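Long-range contacts in lipid-transfer protein (Thermomonospora curvata, PDB 6OK1), which is a thiolase-fold protein, named as a lipid-transfer protein, that assembles with the DUF35 protein ChsH2: residues 212-218 / 339-345; 107-113 / 344-348; 148-152 / 297-301. The contacts are given in a common frame with arbitrary orientation. Where two conformers were deposited one is given. Residues are numbered along the deposited sequence.

Contact 1 (212-218 / 339-345); sequences LDCCQES and QLGEAYI
Cys-215 lays its sulfur over one face of the Tyr-344 ring. Cys-215 SG is 3.7 Å from the centroid of the Tyr-344 ring, 20° off the normal, and 3.5 Å from Tyr-344 CG: a Cys sulfur-aromatic contact. Cys-215 chi1 is p and Tyr-344 chi1 is t, and both CA-to-CB bonds point toward the opposite segment. After a 3-10 end at 212-213, residues 214-218 run extended. They pass helix 338-341 and the chain that follows it, with CA atoms 4.4 Å apart at Cys-215 and Leu-340 and 5.6 Å at Ser-218 and Tyr-344. The contact joins the N-terminal and C-terminal thiolase family regions of one chain. Leu-340 (chi1 t) packs CD1 on the backbone, 3.5 Å from Cys-214 C and 3.6 Å from Cys-215 N; helix 167-182 also touches its side chain. The direct hydrogen bond is Tyr-344 N to Ser-218 OG, 3.0 Å, with Ser-218 chi1 m. Three waters link backbones. Water 1 joins Gln-216 O (2.9 Å) to Gln-339 O (3.0 Å). Water 2 joins Gln-216 N (2.9 Å) to Leu-340 O (2.7 Å). Water 3 joins Ser-218 N to Tyr-344 O, 2.9 Å from each.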
ATOM      1  N   LEU A 212     -27.951  -8.109  13.837  1.00 22.64           N
ATOM      2  CA  LEU A 212     -27.715  -6.775  14.362  1.00 22.89           C
ATOM      3  C   LEU A 212     -26.370  -6.627  15.094  1.00 23.27           C
ATOM      4  O   LEU A 212     -26.083  -5.535  15.583  1.00 24.71           O
ATOM      5  CB  LEU A 212     -28.894  -6.353  15.272  1.00 23.08           C
ATOM      6  CG  LEU A 212     -30.113  -5.901  14.469  1.00 28.66           C
ATOM      7  CD1 LEU A 212     -31.306  -5.753  15.376  1.00 29.48           C
ATOM      8  CD2 LEU A 212     -29.834  -4.587  13.756  1.00 38.71           C
ATOM      9  N   ASP A 213     -25.513  -7.669  15.120  1.00 22.61           N
ATOM     10  CA  ASP A 213     -24.113  -7.522  15.535  1.00 21.24           C
ATOM     11  C   ASP A 213     -23.208  -7.095  14.392  1.00 21.26           C
ATOM     12  O   ASP A 213     -22.021  -6.831  14.629  1.00 23.91           O
ATOM     13  CB  ASP A 213     -23.581  -8.845  16.097  1.00 24.20           C
ATOM     14  CG  ASP A 213     -24.200  -9.182  17.415  1.00 24.30           C
ATOM     15  OD1 ASP A 213     -24.179  -8.290  18.276  1.00 22.97           O
ATOM     16  OD2 ASP A 213     -24.715 -10.309  17.562  1.00 24.22           O
ATOM     17  N   CYS A 214     -23.739  -7.023  13.173  1.00 24.69           N
ATOM     18  CA  CYS A 214     -22.954  -6.858  11.959  1.00 21.76           C
ATOM     19  C   CYS A 214     -23.327  -5.560  11.271  1.00 27.27           C
ATOM     20  O   CYS A 214     -24.511  -5.289  11.084  1.00 30.66           O
ATOM     21  CB  CYS A 214     -23.199  -8.001  10.975  1.00 22.43           C
ATOM     22  SG  CYS A 214     -22.942  -9.627  11.665  1.00 24.76           S
ATOM     23  N   CYS A 215     -22.325  -4.791  10.851  1.00 24.37           N
ATOM     24  CA  CYS A 215     -22.638  -3.563  10.124  1.00 30.90           C
ATOM     25  C   CYS A 215     -22.918  -3.882   8.646  1.00 29.20           C
ATOM     26  O   CYS A 215     -22.548  -4.931   8.118  1.00 25.34           O
ATOM     27  CB  CYS A 215     -21.509  -2.521  10.273  1.00 25.38           C
ATOM     28  SG  CYS A 215     -20.071  -2.848   9.273  1.00 28.56           S
ATOM     29  N   GLN A 216     -23.625  -2.979   7.987  1.00 24.07           N
ATOM     30  CA  GLN A 216     -23.871  -3.111   6.555  1.00 24.09           C
ATOM     31  C   GLN A 216     -22.790  -2.359   5.787  1.00 24.36           C
ATOM     32  O   GLN A 216     -22.086  -1.502   6.333  1.00 27.58           O
ATOM     33  CB  GLN A 216     -25.239  -2.536   6.176  1.00 29.50           C
ATOM     34  CG  GLN A 216     -26.470  -3.185   6.832  1.00 35.58           C
ATOM     35  CD  GLN A 216     -27.785  -2.659   6.234  1.00 98.04           C
ATOM     36  OE1 GLN A 216     -27.777  -1.914   5.258  1.00 49.09           O
ATOM     37  NE2 GLN A 216     -28.907  -3.044   6.823  1.00 42.40           N
ATOM     38  N   GLU A 217     -22.670  -2.674   4.506  1.00 23.29           N
ATOM     39  CA  GLU A 217     -21.728  -1.951   3.674  1.00 21.98           C
ATOM     40  C   GLU A 217     -22.298  -0.599   3.237  1.00 23.99           C
ATOM     41  O   GLU A 217     -23.514  -0.362   3.243  1.00 25.32           O
ATOM     42  CB  GLU A 217     -21.369  -2.783   2.454  1.00 21.92           C
ATOM     43  CG  GLU A 217     -20.862  -4.179   2.830  1.00 31.26           C
ATOM     44  CD  GLU A 217     -20.347  -4.958   1.669  1.00 50.32           C
ATOM     45  OE1 GLU A 217     -21.143  -5.222   0.741  1.00 56.13           O
ATOM     46  OE2 GLU A 217     -19.143  -5.302   1.692  1.00 81.67           O
ATOM     47  N   SER A 218     -21.383   0.290   2.830  1.00 21.03           N
ATOM     48  CA  SER A 218     -21.701   1.669   2.522  1.00 23.55           C
ATOM     49  C   SER A 218     -21.011   2.117   1.242  1.00 24.26           C
ATOM     50  O   SER A 218     -19.960   1.594   0.859  1.00 22.70           O
ATOM     51  CB  SER A 218     -21.257   2.615   3.638  1.00 23.77           C
ATOM     52  OG  SER A 218     -21.830   2.288   4.895  1.00 25.89           O
ATOM     53  N   GLN A 339     -19.492   2.399  13.186  1.00 22.65           N
ATOM     54  CA  GLN A 339     -19.591   1.769  11.882  1.00 21.67           C
ATOM     55  C   GLN A 339     -20.938   1.076  11.746  1.00 23.91           C
ATOM     56  O   GLN A 339     -21.476   0.962  10.638  1.00 23.36           O
ATOM     57  CB  GLN A 339     -18.465   0.749  11.679  1.00 20.93           C
ATOM     58  CG  GLN A 339     -17.077   1.327  11.861  1.00 22.49           C
ATOM     59  CD  GLN A 339     -16.758   2.364  10.827  1.00 25.96           C
ATOM     60  OE1 GLN A 339     -16.498   2.036   9.676  1.00 23.27           O
ATOM     61  NE2 GLN A 339     -16.767   3.626  11.232  1.00 22.89           N
ATOM     62  N   LEU A 340     -21.472   0.590  12.876  1.00 22.60           N
ATOM     63  CA  LEU A 340     -22.705  -0.196  12.881  1.00 26.60           C
ATOM     64  C   LEU A 340     -23.928   0.674  12.606  1.00 28.18           C
ATOM     65  O   LEU A 340     -24.855   0.248  11.902  1.00 25.92           O
ATOM     66  CB  LEU A 340     -22.862  -0.894  14.235  1.00 26.09           C
ATOM     67  CG  LEU A 340     -23.924  -1.973  14.304  1.00 32.71           C
ATOM     68  CD1 LEU A 340     -23.342  -3.305  13.919  1.00 52.50           C
ATOM     69  CD2 LEU A 340     -24.537  -2.037  15.686  1.00 39.13           C
ATOM     70  N   GLY A 341     -23.939   1.892  13.139  1.00 25.84           N
ATOM     71  CA  GLY A 341     -25.096   2.776  13.093  1.00 30.26           C
ATOM     72  C   GLY A 341     -25.014   3.939  12.119  1.00 24.45           C
ATOM     73  O   GLY A 341     -26.037   4.367  11.582  1.00 27.27           O
ATOM     74  N   GLU A 342     -23.819   4.497  11.902  1.00 23.96           N
ATOM     75  CA  GLU A 342     -23.686   5.627  10.973  1.00 27.38           C
ATOM     76  C   GLU A 342     -23.369   5.106   9.575  1.00 25.45           C
ATOM     77  O   GLU A 342     -24.175   5.251   8.651  1.00 25.62           O
ATOM     78  CB  GLU A 342     -22.616   6.617  11.443  1.00 23.85           C
ATOM     79  CG  GLU A 342     -22.446   7.767  10.443  1.00 26.38           C
ATOM     80  CD  GLU A 342     -21.435   8.802  10.869  1.00 30.86           C
ATOM     81  OE1 GLU A 342     -20.242   8.528  10.703  1.00 25.83           O
ATOM     82  OE2 GLU A 342     -21.819   9.888  11.339  1.00 26.85           O
ATOM     83  N   ALA A 343     -22.202   4.489   9.407  1.00 26.08           N
ATOM     84  CA  ALA A 343     -21.727   4.089   8.096  1.00 25.59           C
ATOM     85  C   ALA A 343     -20.420   3.338   8.270  1.00 21.70           C
ATOM     86  O   ALA A 343     -19.649   3.636   9.188  1.00 22.03           O
ATOM     87  CB  ALA A 343     -21.490   5.294   7.177  1.00 23.53           C
ATOM     88  N   TYR A 344     -20.173   2.398   7.364  1.00 23.83           N
ATOM     89  CA  TYR A 344     -18.945   1.597   7.359  1.00 27.22           C
ATOM     90  C   TYR A 344     -17.976   2.208   6.347  1.00 20.00           C
ATOM     91  O   TYR A 344     -17.867   1.762   5.207  1.00 22.78           O
ATOM     92  CB  TYR A 344     -19.272   0.149   7.017  1.00 24.91           C
ATOM     93  CG  TYR A 344     -18.147  -0.861   7.132  1.00 22.87           C
ATOM     94  CD1 TYR A 344     -17.121  -0.724   8.066  1.00 21.89           C
ATOM     95  CD2 TYR A 344     -18.138  -1.970   6.309  1.00 22.15           C
ATOM     96  CE1 TYR A 344     -16.108  -1.696   8.161  1.00 21.43           C
ATOM     97  CE2 TYR A 344     -17.147  -2.937   6.398  1.00 24.88           C
ATOM     98  CZ  TYR A 344     -16.139  -2.790   7.335  1.00 25.73           C
ATOM     99  OH  TYR A 344     -15.173  -3.762   7.426  1.00 27.51           O
ATOM    100  N   ILE A 345     -17.258   3.254   6.777  1.00 19.89           N
ATOM    101  CA  ILE A 345     -16.200   3.818   5.949  1.00 21.38           C
ATOM    102  C   ILE A 345     -14.852   3.370   6.521  1.00 23.88           C
ATOM    103  O   ILE A 345     -13.889   4.148   6.610  1.00 21.36           O
ATOM    104  CB  ILE A 345     -16.308   5.349   5.857  1.00 21.86           C
ATOM    105  CG1 ILE A 345     -17.782   5.773   5.697  1.00 24.74           C
ATOM    106  CG2 ILE A 345     -15.473   5.835   4.690  1.00 25.84           C
ATOM    107  CD1 ILE A 345     -18.468   5.255   4.410  1.00 25.37           C
TER
HETATM  108  O   HOH W   1     -22.953   0.677   8.052  1.00 39.24           O
HETATM  109  O   HOH W   2     -25.236  -1.358   9.756  1.00 39.71           O
HETATM  110  O   HOH W   3     -18.685  -0.420   3.463  1.00 21.53           O

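Contact 2 (107-113 / 344-348); sequences CYRAFNE and YIHGM
Strand 104-112 of the large mixed sheet presents alternate side chains to the 344-348 loop. Cys-107, Arg-109 and Phe-111 point toward it, and Glu-113 follows just past the strand end. The contact ties this sheet, in the N-terminal thiolase family region, to the loop before helix 348-359 in the C-terminal one. The CA atoms of Arg-109 and Met-348 are 7.2 Å apart, and those of Glu-113 and Tyr-344 8.9 Å. A type I' turn spans Ile-345 to Met-348, closed by Met-348 N to Ile-345 O at 3.0 Å. His-346 and Gly-347 both have positive phi, and Gly-347 is the N-cap of helix 348-359. Phe-111 (chi1 p, 45°) turns its edge to the face of His-346 (chi1 m). This edge-to-face pair has centroids 4.6 Å apart and planes at 57°. Phe-111 CZ lies 3.5 Å from His-346 CD2, and Phe-111 CE1 is 4.2 Å from Ile-345 CD1. Met-348 is m at all three chi angles. Met-348 CG is 3.9 Å from Arg-109 CB, and Met-348 CE is 4.2 Å from Cys-107 CB. Arg-109 (chi1 t, chi2 p) forms a salt bridge with Asp-57. Water 4 lies 2.8 Å from Arg-109 NH2 and 2.7 Å from His-346 ND1. Glu-113 has chi1 m and an off-well chi2 of -142°. His-346 NE2 donates to Glu-113 OE2 at 2.9 Å. Water 3 donates to Glu-113 OE2 at 2.8 Å and to Tyr-344 O at 2.9 Å. The His-carboxylate bond implies a proton on His-346 NE2.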
ATOM      1  N   CYS A 107      -5.712  12.805   4.436  1.00 22.27           N
ATOM      2  CA  CYS A 107      -5.930  11.376   4.581  1.00 19.86           C
ATOM      3  C   CYS A 107      -7.341  11.071   4.095  1.00 19.94           C
ATOM      4  O   CYS A 107      -8.275  11.776   4.472  1.00 23.94           O
ATOM      5  CB  CYS A 107      -5.781  10.947   6.044  1.00 25.53           C
ATOM      6  SG  CYS A 107      -4.302  11.569   6.850  1.00 24.49           S
ATOM      7  N   TYR A 108      -7.506  10.039   3.253  1.00 21.31           N
ATOM      8  CA  TYR A 108      -8.832   9.802   2.680  1.00 22.26           C
ATOM      9  C   TYR A 108      -9.097   8.322   2.428  1.00 22.00           C
ATOM     10  O   TYR A 108      -8.186   7.498   2.358  1.00 22.69           O
ATOM     11  CB  TYR A 108      -9.020  10.584   1.363  1.00 22.88           C
ATOM     12  CG  TYR A 108      -8.106  10.139   0.229  1.00 24.28           C
ATOM     13  CD1 TYR A 108      -6.849  10.680   0.085  1.00 25.56           C
ATOM     14  CD2 TYR A 108      -8.511   9.186  -0.700  1.00 20.84           C
ATOM     15  CE1 TYR A 108      -6.014  10.273  -0.952  1.00 19.96           C
ATOM     16  CE2 TYR A 108      -7.668   8.770  -1.728  1.00 21.74           C
ATOM     17  CZ  TYR A 108      -6.437   9.330  -1.845  1.00 24.18           C
ATOM     18  OH  TYR A 108      -5.588   8.951  -2.837  1.00 23.62           O
ATOM     19  N   ARG A 109     -10.384   8.004   2.281  1.00 20.21           N
ATOM     20  CA  ARG A 109     -10.846   6.700   1.842  1.00 20.05           C
ATOM     21  C   ARG A 109     -12.205   6.923   1.210  1.00 22.49           C
ATOM     22  O   ARG A 109     -13.051   7.606   1.793  1.00 22.36           O
ATOM     23  CB  ARG A 109     -10.942   5.709   3.016  1.00 21.20           C
ATOM     24  CG  ARG A 109     -11.241   4.269   2.630  1.00 19.55           C
ATOM     25  CD  ARG A 109     -10.036   3.593   2.019  1.00 21.56           C
ATOM     26  NE  ARG A 109     -10.287   2.175   1.762  1.00 23.45           N
ATOM     27  CZ  ARG A 109     -10.702   1.653   0.617  1.00 23.06           C
ATOM     28  NH1 ARG A 109     -10.906   2.403  -0.469  1.00 23.38           N
ATOM     29  NH2 ARG A 109     -10.922   0.335   0.550  1.00 24.30           N
ATOM     30  N   ALA A 110     -12.415   6.360   0.029  1.00 20.05           N
ATOM     31  CA  ALA A 110     -13.727   6.449  -0.604  1.00 20.25           C
ATOM     32  C   ALA A 110     -14.000   5.206  -1.431  1.00 22.72           C
ATOM     33  O   ALA A 110     -13.107   4.689  -2.106  1.00 23.54           O
ATOM     34  CB  ALA A 110     -13.829   7.701  -1.489  1.00 22.26           C
ATOM     35  N   PHE A 111     -15.236   4.714  -1.373  1.00 22.03           N
ATOM     36  CA  PHE A 111     -15.560   3.507  -2.114  1.00 20.34           C
ATOM     37  C   PHE A 111     -17.062   3.381  -2.311  1.00 21.19           C
ATOM     38  O   PHE A 111     -17.871   4.047  -1.645  1.00 21.29           O
ATOM     39  CB  PHE A 111     -15.007   2.241  -1.427  1.00 22.45           C
ATOM     40  CG  PHE A 111     -15.225   2.169   0.069  1.00 23.57           C
ATOM     41  CD1 PHE A 111     -16.475   2.376   0.642  1.00 25.17           C
ATOM     42  CD2 PHE A 111     -14.174   1.792   0.901  1.00 28.89           C
ATOM     43  CE1 PHE A 111     -16.668   2.254   2.027  1.00 26.77           C
ATOM     44  CE2 PHE A 111     -14.354   1.652   2.282  1.00 31.10           C
ATOM     45  CZ  PHE A 111     -15.613   1.898   2.850  1.00 24.98           C
ATOM     46  N   ASN A 112     -17.420   2.494  -3.237  1.00 22.41           N
ATOM     47  CA  ASN A 112     -18.785   2.022  -3.409  1.00 23.39           C
ATOM     48  C   ASN A 112     -18.879   0.567  -2.970  1.00 20.72           C
ATOM     49  O   ASN A 112     -19.034  -0.336  -3.778  1.00 24.53           O
ATOM     50  CB  ASN A 112     -19.199   2.150  -4.865  1.00 22.53           C
ATOM     51  CG  ASN A 112     -19.400   3.578  -5.273  1.00 27.66           C
ATOM     52  OD1 ASN A 112     -20.015   4.364  -4.546  1.00 23.57           O
ATOM     53  ND2 ASN A 112     -18.871   3.937  -6.439  1.00 26.92           N
ATOM     54  N   GLU A 113     -18.771   0.326  -1.673  1.00 22.58           N
ATOM     55  CA  GLU A 113     -18.804  -1.045  -1.187  0.63 21.51           C
ATOM     56  C   GLU A 113     -20.201  -1.642  -1.194  1.00 24.17           C
ATOM     57  O   GLU A 113     -20.322  -2.860  -1.235  1.00 25.21           O
ATOM     58  CB  GLU A 113     -18.230  -1.143   0.236  0.63 22.17           C
ATOM     59  CG  GLU A 113     -16.725  -1.130   0.305  0.63 23.00           C
ATOM     60  CD  GLU A 113     -16.177  -2.058   1.362  0.63 70.51           C
ATOM     61  OE1 GLU A 113     -15.227  -2.786   1.033  0.63 50.47           O
ATOM     62  OE2 GLU A 113     -16.680  -2.066   2.510  0.63 26.81           O
ATOM     63  N   TYR A 344     -20.173   2.398   7.364  1.00 23.83           N
ATOM     64  CA  TYR A 344     -18.945   1.597   7.359  1.00 27.22           C
ATOM     65  C   TYR A 344     -17.976   2.208   6.347  1.00 20.00           C
ATOM     66  O   TYR A 344     -17.867   1.762   5.207  1.00 22.78           O
ATOM     67  CB  TYR A 344     -19.272   0.149   7.017  1.00 24.91           C
ATOM     68  CG  TYR A 344     -18.147  -0.861   7.132  1.00 22.87           C
ATOM     69  CD1 TYR A 344     -17.121  -0.724   8.066  1.00 21.89           C
ATOM     70  CD2 TYR A 344     -18.138  -1.970   6.309  1.00 22.15           C
ATOM     71  CE1 TYR A 344     -16.108  -1.696   8.161  1.00 21.43           C
ATOM     72  CE2 TYR A 344     -17.147  -2.937   6.398  1.00 24.88           C
ATOM     73  CZ  TYR A 344     -16.139  -2.790   7.335  1.00 25.73           C
ATOM     74  OH  TYR A 344     -15.173  -3.762   7.426  1.00 27.51           O
ATOM     75  N   ILE A 345     -17.258   3.254   6.777  1.00 19.89           N
ATOM     76  CA  ILE A 345     -16.200   3.818   5.949  1.00 21.38           C
ATOM     77  C   ILE A 345     -14.852   3.370   6.521  1.00 23.88           C
ATOM     78  O   ILE A 345     -13.889   4.148   6.610  1.00 21.36           O
ATOM     79  CB  ILE A 345     -16.308   5.349   5.857  1.00 21.86           C
ATOM     80  CG1 ILE A 345     -17.782   5.773   5.697  1.00 24.74           C
ATOM     81  CG2 ILE A 345     -15.473   5.835   4.690  1.00 25.84           C
ATOM     82  CD1 ILE A 345     -18.468   5.255   4.410  1.00 25.37           C
ATOM     83  N   HIS A 346     -14.786   2.085   6.882  1.00 23.64           N
ATOM     84  CA  HIS A 346     -13.580   1.439   7.396  1.00 21.03           C
ATOM     85  C   HIS A 346     -12.874   2.327   8.420  1.00 21.12           C
ATOM     86  O   HIS A 346     -11.638   2.456   8.406  1.00 21.02           O
ATOM     87  CB  HIS A 346     -12.654   1.050   6.244  1.00 20.77           C
ATOM     88  CG  HIS A 346     -13.232   0.013   5.332  1.00 24.88           C
ATOM     89  ND1 HIS A 346     -12.477  -0.655   4.390  1.00 32.15           N
ATOM     90  CD2 HIS A 346     -14.493  -0.471   5.214  1.00 27.17           C
ATOM     91  CE1 HIS A 346     -13.249  -1.507   3.735  1.00 39.26           C
ATOM     92  NE2 HIS A 346     -14.476  -1.410   4.212  1.00 27.21           N
ATOM     93  N   GLY A 347     -13.663   2.911   9.339  1.00 23.98           N
ATOM     94  CA  GLY A 347     -13.165   3.618  10.508  1.00 24.54           C
ATOM     95  C   GLY A 347     -12.912   5.098  10.313  1.00 21.29           C
ATOM     96  O   GLY A 347     -12.822   5.840  11.298  1.00 22.84           O
ATOM     97  N   MET A 348     -12.800   5.547   9.065  1.00 20.40           N
ATOM     98  CA  MET A 348     -12.420   6.934   8.823  1.00 23.45           C
ATOM     99  C   MET A 348     -13.459   7.913   9.334  1.00 24.69           C
ATOM    100  O   MET A 348     -13.105   8.980   9.858  1.00 23.98           O
ATOM    101  CB  MET A 348     -12.169   7.132   7.336  1.00 20.34           C
ATOM    102  CG  MET A 348     -10.971   6.365   6.849  1.00 20.75           C
ATOM    103  SD  MET A 348      -9.368   6.949   7.535  1.00 23.53           S
ATOM    104  CE  MET A 348      -8.977   8.308   6.446  1.00 27.07           C
TER
HETATM  105  O   HOH W   4     -10.132  -0.831   3.016  1.00 25.56           O
HETATM  106  O   HOH W   3     -18.685  -0.420   3.463  1.00 21.53           O

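Contact 3 (148-152 / 297-301); sequences PAQWV and FTPLV
The Phe-297 ring is one of two bumps in this apolar contact. It fits against the start of helix 148-163, where Pro-148, Ala-149 and Val-152 form its seat. Phe-297 is extended (phi/psi -131/142), with chi1 m. Phe-297 CZ lies 3.4 Å from Ala-149 N, Phe-297 CE1 3.5 Å from Ala-149 CB, and Phe-297 CE2 3.8 Å from Pro-148 CB. Val-152 (chi1 t) is the other bump. Val-152 CG2 meets Phe-297 CD2 at 3.6 Å. Val-152 CG1 lies 4.1 Å from Leu-300 CG and 4.4 Å from Pro-299 CD, so Val-152 fills the hollow between these three side chains. A type I turn from Thr-298 to Val-301 sets Pro-299 and Leu-300 toward the helix. The nearest CA atoms, of Ala-149 and Phe-297, are 7.3 Å apart. No hydrogen bond crosses. Helix 148-163 of the N-terminal thiolase family region thus packs on the loop between strand 290-292 and helix 301-307 of the C-terminal one. Leu-209 of strand 209-210 touches Phe-297 and Pro-299, and helix 167-182 packs on Thr-298 and Pro-299.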
ATOM      1  N   PRO A 148     -15.849 -12.202   7.032  1.00 21.17           N
ATOM      2  CA  PRO A 148     -15.386 -11.491   8.232  1.00 19.95           C
ATOM      3  C   PRO A 148     -16.233 -11.759   9.442  1.00 19.82           C
ATOM      4  O   PRO A 148     -15.686 -11.867  10.537  1.00 21.43           O
ATOM      5  CB  PRO A 148     -15.442 -10.018   7.821  1.00 25.14           C
ATOM      6  CG  PRO A 148     -15.244 -10.045   6.317  1.00 29.53           C
ATOM      7  CD  PRO A 148     -15.943 -11.300   5.853  1.00 23.88           C
ATOM      8  N   ALA A 149     -17.548 -11.892   9.284  1.00 21.88           N
ATOM      9  CA  ALA A 149     -18.379 -12.217  10.434  1.00 20.67           C
ATOM     10  C   ALA A 149     -17.956 -13.539  11.056  1.00 18.25           C
ATOM     11  O   ALA A 149     -17.904 -13.666  12.288  1.00 19.63           O
ATOM     12  CB  ALA A 149     -19.841 -12.294  10.032  1.00 22.85           C
ATOM     13  N   GLN A 150     -17.665 -14.536  10.224  1.00 19.14           N
ATOM     14  CA  GLN A 150     -17.250 -15.830  10.759  1.00 20.60           C
ATOM     15  C   GLN A 150     -15.884 -15.727  11.408  1.00 21.00           C
ATOM     16  O   GLN A 150     -15.631 -16.346  12.450  1.00 20.34           O
ATOM     17  CB  GLN A 150     -17.229 -16.862   9.643  1.00 20.07           C
ATOM     18  CG  GLN A 150     -18.628 -17.160   9.064  1.00 19.76           C
ATOM     19  CD  GLN A 150     -18.586 -17.824   7.706  1.00 26.27           C
ATOM     20  OE1 GLN A 150     -17.525 -17.918   7.064  1.00 26.14           O
ATOM     21  NE2 GLN A 150     -19.755 -18.283   7.241  1.00 25.59           N
ATOM     22  N   TRP A 151     -14.981 -14.953  10.798  1.00 19.81           N
ATOM     23  CA  TRP A 151     -13.658 -14.807  11.390  1.00 17.35           C
ATOM     24  C   TRP A 151     -13.753 -14.194  12.780  1.00 20.97           C
ATOM     25  O   TRP A 151     -13.034 -14.613  13.690  1.00 21.36           O
ATOM     26  CB  TRP A 151     -12.735 -13.979  10.469  1.00 17.94           C
ATOM     27  CG  TRP A 151     -12.534 -14.598   9.159  1.00 17.21           C
ATOM     28  CD1 TRP A 151     -12.562 -15.916   8.878  1.00 21.36           C
ATOM     29  CD2 TRP A 151     -12.339 -13.918   7.896  1.00 18.41           C
ATOM     30  NE1 TRP A 151     -12.399 -16.116   7.516  1.00 22.11           N
ATOM     31  CE2 TRP A 151     -12.247 -14.908   6.902  1.00 21.91           C
ATOM     32  CE3 TRP A 151     -12.228 -12.569   7.527  1.00 23.38           C
ATOM     33  CZ2 TRP A 151     -12.066 -14.606   5.562  1.00 22.29           C
ATOM     34  CZ3 TRP A 151     -12.034 -12.264   6.197  1.00 25.98           C
ATOM     35  CH2 TRP A 151     -11.969 -13.282   5.226  1.00 23.64           C
ATOM     36  N   VAL A 152     -14.645 -13.209  12.959  1.00 20.81           N
ATOM     37  CA  VAL A 152     -14.842 -12.562  14.249  1.00 20.67           C
ATOM     38  C   VAL A 152     -15.544 -13.510  15.204  1.00 19.37           C
ATOM     39  O   VAL A 152     -15.238 -13.552  16.405  1.00 19.49           O
ATOM     40  CB  VAL A 152     -15.633 -11.245  14.078  1.00 21.16           C
ATOM     41  CG1 VAL A 152     -16.069 -10.674  15.443  1.00 23.83           C
ATOM     42  CG2 VAL A 152     -14.792 -10.195  13.318  1.00 23.52           C
ATOM     43  N   PHE A 297     -18.185  -5.155  13.756  1.00 22.19           N
ATOM     44  CA  PHE A 297     -18.878  -6.214  14.480  1.00 24.04           C
ATOM     45  C   PHE A 297     -18.829  -5.861  15.958  1.00 24.24           C
ATOM     46  O   PHE A 297     -17.812  -5.363  16.451  1.00 26.96           O
ATOM     47  CB  PHE A 297     -18.219  -7.583  14.228  1.00 22.80           C
ATOM     48  CG  PHE A 297     -18.252  -7.995  12.791  1.00 20.95           C
ATOM     49  CD1 PHE A 297     -19.402  -8.536  12.238  1.00 23.37           C
ATOM     50  CD2 PHE A 297     -17.146  -7.800  11.977  1.00 23.33           C
ATOM     51  CE1 PHE A 297     -19.440  -8.889  10.902  1.00 23.14           C
ATOM     52  CE2 PHE A 297     -17.194  -8.153  10.648  1.00 24.66           C
ATOM     53  CZ  PHE A 297     -18.328  -8.704  10.118  1.00 24.05           C
ATOM     54  N   THR A 298     -19.895  -6.139  16.675  1.00 22.51           N
ATOM     55  CA  THR A 298     -19.943  -5.742  18.073  1.00 20.51           C
ATOM     56  C   THR A 298     -19.005  -6.461  19.031  1.00 22.71           C
ATOM     57  O   THR A 298     -18.600  -5.857  20.024  1.00 22.13           O
ATOM     58  CB  THR A 298     -21.354  -5.937  18.607  1.00 21.15           C
ATOM     59  OG1 THR A 298     -21.753  -7.296  18.368  1.00 22.45           O
ATOM     60  CG2 THR A 298     -22.322  -4.921  17.960  1.00 24.44           C
ATOM     61  N   PRO A 299     -18.713  -7.758  18.867  1.00 23.27           N
ATOM     62  CA  PRO A 299     -18.100  -8.470  20.003  1.00 22.75           C
ATOM     63  C   PRO A 299     -16.723  -7.981  20.365  1.00 24.35           C
ATOM     64  O   PRO A 299     -16.354  -8.064  21.539  1.00 24.43           O
ATOM     65  CB  PRO A 299     -18.063  -9.925  19.540  1.00 23.17           C
ATOM     66  CG  PRO A 299     -19.173 -10.006  18.517  1.00 27.27           C
ATOM     67  CD  PRO A 299     -19.139  -8.691  17.807  1.00 25.88           C
ATOM     68  N   LEU A 300     -15.925  -7.520  19.401  1.00 21.59           N
ATOM     69  CA  LEU A 300     -14.567  -7.127  19.729  1.00 22.30           C
ATOM     70  C   LEU A 300     -14.506  -5.759  20.384  1.00 23.86           C
ATOM     71  O   LEU A 300     -13.422  -5.316  20.755  1.00 23.97           O
ATOM     72  CB  LEU A 300     -13.679  -7.155  18.478  1.00 24.30           C
ATOM     73  CG  LEU A 300     -13.567  -8.539  17.813  1.00 27.36           C
ATOM     74  CD1 LEU A 300     -12.659  -8.531  16.577  1.00 27.02           C
ATOM     75  CD2 LEU A 300     -13.075  -9.580  18.788  1.00 29.95           C
ATOM     76  N   VAL A 301     -15.646  -5.094  20.559  1.00 21.43           N
ATOM     77  CA  VAL A 301     -15.639  -3.882  21.375  1.00 21.86           C
ATOM     78  C   VAL A 301     -15.279  -4.214  22.809  1.00 22.06           C
ATOM     79  O   VAL A 301     -14.631  -3.410  23.492  1.00 22.81           O
ATOM     80  CB  VAL A 301     -16.995  -3.170  21.269  1.00 23.32           C
ATOM     81  CG1 VAL A 301     -17.086  -1.999  22.279  1.00 23.96           C
ATOM     82  CG2 VAL A 301     -17.197  -2.645  19.850  1.00 26.30           C
TER

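All three contacts pair the N-terminal thiolase family region with the C-terminal one. Contacts 2 and 3 are buried, their centres about 10 and 15 Å from the centre of the chain. Contact 1 is only partly buried. Contacts 1 and 2 share Tyr-344, Ile-345 and water 3, and Gln-339 OE1 accepts a hydrogen bond from Gly-347 N at 3.0 Å. Between contacts 1 and 3, Asp-213 OD1 is hydrogen-bonded to Thr-298 OG1, 2.6 Å apart. Contacts 2 and 3 do not touch. Contact 1 combines a sulfur-aromatic contact and Leu-340 packing with one direct hydrogen bond and water bridges between backbones. Contact 2 mixes charged, aromatic and apolar groups beside the sheet. Contact 3 is wholly apolar.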